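Local coordinates for protein BlEst2 (PDB 6WPX) that probably hydrolyses ester bonds as a lipase or esterase, here in a propeptide form in which the C-terminal domain is thought to be autoinhibitory, at residues Ile142-Pro147 / Pro265-Leu270; Lys201-Ala206 / Leu271-Asn276. All blocks are in the same frame, centred on the assembly; numbering follows the deposited sequence.

Contact 1: residues Ile142-Pro147 / Pro265-Leu270; sequences ITLGTP and PVFMPL
F267 of helix 260-267 meets both I142 and L144 of strand 138-144, and all three are buried. Its CB lies 4.1 Å from CG2 of I142, where the two side chains slant across one another. With chi1 at 62°, CG of F267 sits between the backbone N and the carbonyl carbon, and the ring reaches on toward L144. That leucine crosses the phenylalanine at about a right angle and brings its two methyls to two neighbouring ring atoms: CD2 of L144 is 3.9 Å from CD2 of F267, and CD1 of L144 is 4.1 Å from CE2 of F267. V116 of the neighbouring strand 113-118 also touches the F267 side chain, while the F264 ring meets that of F267 with planes at about 65°. The packing is that of an alpha/beta-hydrolase core, in which a helix late in the domain lies against one face of the central, mainly parallel sheet. Further on, the chain keeps helical backbone angles, and L270 N gives a weak bond to F267 O. L270 is met by the far end of I142, whose CD1 lies 4.1 Å from CB of L270 and 3.7 Å from O of L270. The extended outer arm of the isoleucine, chi2 153°, carries CD1 to this second contact while CG2 stays on F267.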
loop_
_atom_site.group_PDB
_atom_site.type_symbol
_atom_site.label_atom_id
_atom_site.label_comp_id
_atom_site.label_asym_id
_atom_site.label_seq_id
_atom_site.Cartn_x
_atom_site.Cartn_y
_atom_site.Cartn_z
ATOM N N ILE A 142 12.976 -2.001 -14.423
ATOM C CA ILE A 142 13.403 -1.993 -13.033
ATOM C C ILE A 142 12.296 -1.264 -12.254
ATOM O O ILE A 142 11.956 -0.133 -12.564
ATOM C CB ILE A 142 14.788 -1.340 -12.867
ATOM C CG1 ILE A 142 15.851 -2.095 -13.702
ATOM C CG2 ILE A 142 15.166 -1.211 -11.358
ATOM C CD1 ILE A 142 16.993 -1.253 -14.106
ATOM N N THR A 143 11.719 -1.929 -11.269
ATOM C CA THR A 143 10.667 -1.333 -10.451
ATOM C C THR A 143 11.230 -1.023 -9.066
ATOM O O THR A 143 11.956 -1.837 -8.509
ATOM C CB THR A 143 9.393 -2.178 -10.425
ATOM O OG1 THR A 143 9.567 -3.321 -9.589
ATOM C CG2 THR A 143 8.892 -2.562 -11.823
ATOM N N LEU A 144 10.882 0.155 -8.525
ATOM C CA LEU A 144 11.322 0.633 -7.224
ATOM C C LEU A 144 10.090 0.767 -6.330
ATOM O O LEU A 144 9.247 1.633 -6.572
ATOM C CB LEU A 144 12.014 2.017 -7.359
ATOM C CG LEU A 144 13.106 2.185 -8.465
ATOM C CD1 LEU A 144 13.639 3.624 -8.499
ATOM C CD2 LEU A 144 14.239 1.208 -8.275
ATOM N N GLY A 145 10.018 -0.070 -5.304
ATOM C CA GLY A 145 8.911 -0.071 -4.347
ATOM C C GLY A 145 7.555 -0.158 -4.992
ATOM O O GLY A 145 6.630 0.563 -4.604
ATOM N N THR A 146 7.436 -1.008 -6.016
ATOM C CA THR A 146 6.178 -1.147 -6.738
ATOM C C THR A 146 5.298 -2.176 -6.050
ATOM O O THR A 146 5.725 -3.320 -5.920
ATOM C CB THR A 146 6.410 -1.546 -8.212
ATOM O OG1 THR A 146 7.052 -0.452 -8.889
ATOM C CG2 THR A 146 5.080 -1.910 -8.930
ATOM N N PRO A 147 4.047 -1.826 -5.684
ATOM C CA PRO A 147 3.160 -2.847 -5.103
ATOM C C PRO A 147 2.594 -3.780 -6.184
ATOM O O PRO A 147 1.399 -3.729 -6.490
ATOM C CB PRO A 147 2.076 -2.023 -4.404
ATOM C CG PRO A 147 1.992 -0.741 -5.213
ATOM C CD PRO A 147 3.368 -0.517 -5.815
ATOM N N PRO A 265 23.172 4.427 -8.185
ATOM C CA PRO A 265 24.351 3.536 -8.221
ATOM C C PRO A 265 23.990 2.067 -7.950
ATOM O O PRO A 265 24.667 1.164 -8.462
ATOM C CB PRO A 265 25.246 4.096 -7.101
ATOM C CG PRO A 265 24.766 5.440 -6.824
ATOM C CD PRO A 265 23.314 5.436 -7.100
ATOM N N VAL A 266 22.883 1.832 -7.179
ATOM C CA VAL A 266 22.413 0.499 -6.814
ATOM C C VAL A 266 21.778 -0.200 -8.018
ATOM O O VAL A 266 22.122 -1.339 -8.291
ATOM C CB VAL A 266 21.480 0.489 -5.565
ATOM C CG1 VAL A 266 21.024 -0.952 -5.245
ATOM C CG2 VAL A 266 22.180 1.123 -4.353
ATOM N N PHE A 267 20.879 0.464 -8.748
ATOM C CA PHE A 267 20.301 -0.207 -9.913
ATOM C C PHE A 267 21.145 -0.028 -11.172
ATOM O O PHE A 267 20.842 -0.666 -12.161
ATOM C CB PHE A 267 18.817 0.169 -10.135
ATOM C CG PHE A 267 18.495 1.615 -10.429
ATOM C CD1 PHE A 267 18.793 2.174 -11.673
ATOM C CD2 PHE A 267 17.800 2.396 -9.498
ATOM C CE1 PHE A 267 18.475 3.505 -11.950
ATOM C CE2 PHE A 267 17.482 3.727 -9.783
ATOM C CZ PHE A 267 17.812 4.268 -11.006
ATOM N N MET A 268 22.207 0.795 -11.154
ATOM C CA MET A 268 23.079 0.983 -12.337
ATOM C C MET A 268 23.588 -0.366 -12.918
ATOM O O MET A 268 23.424 -0.557 -14.126
ATOM C CB MET A 268 24.204 1.967 -12.115
ATOM C CG MET A 268 25.011 2.249 -13.407
ATOM S SD MET A 268 26.347 3.415 -13.179
ATOM C CE MET A 268 27.442 2.480 -12.076
ATOM N N PRO A 269 24.086 -1.338 -12.118
ATOM C CA PRO A 269 24.448 -2.647 -12.716
ATOM C C PRO A 269 23.221 -3.362 -13.306
ATOM O O PRO A 269 23.359 -4.090 -14.275
ATOM C CB PRO A 269 25.009 -3.459 -11.532
ATOM C CG PRO A 269 24.605 -2.752 -10.345
ATOM C CD PRO A 269 24.389 -1.314 -10.670
ATOM N N LEU A 270 22.038 -3.134 -12.738
ATOM C CA LEU A 270 20.778 -3.753 -13.194
ATOM C C LEU A 270 20.325 -3.187 -14.534
ATOM O O LEU A 270 19.480 -3.779 -15.195
ATOM C CB LEU A 270 19.642 -3.614 -12.138
ATOM C CG LEU A 270 19.959 -4.068 -10.713
ATOM C CD1 LEU A 270 18.701 -4.113 -9.877
ATOM C CD2 LEU A 270 20.656 -5.424 -10.668
#

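Contact 2: residues Lys201-Ala206 / Leu271-Asn276; sequences KYFTLA and LTIQAN
K201 and A275 are the closest backbone pair, their CA atoms 8.7 Å apart, so the irregular 271-276 segment meets strand 201-205 mainly through side chains. The lysine approaches with its aliphatic end: CE of K201 lies 3.2 Å from O of A275, a close carbon-oxygen approach. Bends at chi2 and chi4 fold the chain back, and NZ of K201 donates to the neighbouring Y202 O at 2.9 Å, arriving 46° out of the carbonyl plane. NZ is also hydrogen-bonded to T245 OG1, its strongest polar partner, and sits 3.5 Å above one face of the F203 ring, displaced toward its rim. Strand 201-205 lies between strands 138-144 and 245-246 in the parallel part of the alpha/beta-hydrolase sheet, and the loop after helix 260-267 runs past K201 and F203 of this strand. With an alanine in place of K201, T245 OG1 and Y202 O would probably lose their ammonium partner and that face of F203 part of its cover. The far end of the F203 ring comes close to the loop, where its CE2 is 3.9 Å from CG2 of I273 and 4.0 Å from CB of A275. I273 and F203 cross at a slant.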
loop_
_atom_site.group_PDB
_atom_site.type_symbol
_atom_site.label_atom_id
_atom_site.label_comp_id
_atom_site.label_asym_id
_atom_site.label_seq_id
_atom_site.Cartn_x
_atom_site.Cartn_y
_atom_site.Cartn_z
ATOM N N LYS A 201 12.757 -8.563 -19.501
ATOM C CA LYS A 201 13.374 -8.901 -18.213
ATOM C C LYS A 201 12.933 -7.855 -17.189
ATOM O O LYS A 201 12.949 -6.701 -17.468
ATOM C CB LYS A 201 14.896 -8.912 -18.320
ATOM C CG LYS A 201 15.573 -9.374 -17.046
ATOM C CD LYS A 201 15.316 -10.835 -16.731
ATOM C CE LYS A 201 15.707 -11.251 -15.322
ATOM N NZ LYS A 201 16.024 -10.107 -14.453
ATOM N N TYR A 202 12.608 -8.332 -16.016
ATOM C CA TYR A 202 12.172 -7.545 -14.853
ATOM C C TYR A 202 13.126 -7.650 -13.695
ATOM O O TYR A 202 13.667 -8.724 -13.419
ATOM C CB TYR A 202 10.774 -7.981 -14.374
ATOM C CG TYR A 202 9.693 -7.630 -15.360
ATOM C CD1 TYR A 202 9.063 -6.392 -15.319
ATOM C CD2 TYR A 202 9.324 -8.520 -16.365
ATOM C CE1 TYR A 202 8.116 -6.034 -16.274
ATOM C CE2 TYR A 202 8.363 -8.184 -17.311
ATOM C CZ TYR A 202 7.754 -6.944 -17.257
ATOM O OH TYR A 202 6.802 -6.617 -18.182
ATOM N N PHE A 203 13.300 -6.515 -13.007
ATOM C CA PHE A 203 14.101 -6.366 -11.793
ATOM C C PHE A 203 13.261 -5.614 -10.800
ATOM O O PHE A 203 12.601 -4.635 -11.160
ATOM C CB PHE A 203 15.372 -5.555 -12.048
ATOM C CG PHE A 203 16.387 -6.225 -12.928
ATOM C CD1 PHE A 203 16.276 -6.168 -14.309
ATOM C CD2 PHE A 203 17.473 -6.903 -12.375
ATOM C CE1 PHE A 203 17.234 -6.780 -15.127
ATOM C CE2 PHE A 203 18.430 -7.502 -13.191
ATOM C CZ PHE A 203 18.303 -7.440 -14.561
ATOM N N THR A 204 13.311 -6.026 -9.548
ATOM C CA THR A 204 12.564 -5.298 -8.518
ATOM C C THR A 204 13.485 -4.897 -7.413
ATOM O O THR A 204 14.380 -5.652 -7.035
ATOM C CB THR A 204 11.360 -6.086 -7.959
ATOM O OG1 THR A 204 11.837 -7.150 -7.149
ATOM C CG2 THR A 204 10.395 -6.603 -9.049
ATOM N N LEU A 205 13.279 -3.695 -6.919
ATOM C CA LEU A 205 13.958 -3.162 -5.746
ATOM C C LEU A 205 12.855 -2.907 -4.733
ATOM O O LEU A 205 11.730 -2.548 -5.106
ATOM C CB LEU A 205 14.708 -1.850 -6.026
ATOM C CG LEU A 205 16.196 -1.994 -6.394
ATOM C CD1 LEU A 205 16.345 -2.648 -7.763
ATOM C CD2 LEU A 205 16.885 -0.612 -6.412
ATOM N N ALA A 206 13.168 -3.119 -3.467
ATOM C CA ALA A 206 12.223 -2.852 -2.383
ATOM C C ALA A 206 12.996 -2.345 -1.190
ATOM O O ALA A 206 14.166 -2.698 -1.013
ATOM C CB ALA A 206 11.449 -4.117 -2.021
ATOM N N LEU A 271 20.917 -2.060 -14.957
ATOM C CA LEU A 271 20.589 -1.484 -16.252
ATOM C C LEU A 271 21.182 -2.333 -17.375
ATOM O O LEU A 271 20.666 -2.276 -18.476
ATOM C CB LEU A 271 21.118 -0.027 -16.376
ATOM C CG LEU A 271 20.578 0.999 -15.372
ATOM C CD1 LEU A 271 21.408 2.293 -15.425
ATOM C CD2 LEU A 271 19.107 1.292 -15.605
ATOM N N THR A 272 22.257 -3.103 -17.107
ATOM C CA THR A 272 22.965 -3.847 -18.168
ATOM C C THR A 272 23.137 -5.348 -17.941
ATOM O O THR A 272 23.251 -6.083 -18.918
ATOM C CB THR A 272 24.353 -3.217 -18.404
ATOM O OG1 THR A 272 25.147 -3.323 -17.194
ATOM C CG2 THR A 272 24.261 -1.763 -18.863
ATOM N N ILE A 273 23.240 -5.786 -16.677
ATOM C CA ILE A 273 23.512 -7.174 -16.309
ATOM C C ILE A 273 22.491 -8.178 -16.871
ATOM O O ILE A 273 21.318 -7.833 -17.024
ATOM C CB ILE A 273 23.610 -7.262 -14.749
ATOM C CG1 ILE A 273 24.443 -8.457 -14.290
ATOM C CG2 ILE A 273 22.226 -7.225 -14.055
ATOM C CD1 ILE A 273 24.565 -8.582 -12.669
ATOM N N GLN A 274 22.933 -9.420 -17.162
ATOM C CA GLN A 274 22.043 -10.521 -17.558
ATOM C C GLN A 274 21.902 -11.349 -16.293
ATOM O O GLN A 274 22.867 -11.938 -15.845
ATOM C CB GLN A 274 22.646 -11.405 -18.686
ATOM C CG GLN A 274 22.790 -10.815 -20.098
ATOM C CD GLN A 274 21.863 -9.695 -20.483
ATOM O OE1 GLN A 274 20.643 -9.836 -20.502
ATOM N NE2 GLN A 274 22.430 -8.567 -20.797
ATOM N N ALA A 275 20.741 -11.322 -15.665
ATOM C CA ALA A 275 20.543 -12.029 -14.400
ATOM C C ALA A 275 19.393 -12.987 -14.466
ATOM O O ALA A 275 18.497 -12.838 -15.295
ATOM C CB ALA A 275 20.324 -11.029 -13.263
ATOM N N ASN A 276 19.392 -13.947 -13.561
ATOM C CA ASN A 276 18.320 -14.921 -13.474
ATOM C C ASN A 276 17.295 -14.467 -12.458
ATOM O O ASN A 276 17.575 -13.587 -11.640
ATOM C CB ASN A 276 18.890 -16.280 -13.080
ATOM C CG ASN A 276 19.873 -16.791 -14.081
ATOM O OD1 ASN A 276 19.520 -17.111 -15.214
ATOM N ND2 ASN A 276 21.134 -16.784 -13.708
#

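In the fold
Contacts 1 and 2, with centres 8 Å apart, are successive steps of one chain passing over two neighbouring parallel strands: residues 265-270 lie on strand 138-144, and the loop residues 271-276 follow without a break and reach strand 201-205. The strands are joined by two probable backbone hydrogen bonds, T143 N to F203 O and L205 N to T143 O, each 2.8 Å. L270 of contact 1 also reaches the second strand, its CD1 3.5 Å from CD1 of L205, and I142 touches F203. R140 links the two contacts through NH1, which hydrogen-bonds the carbonyl oxygens of both L270 and I273.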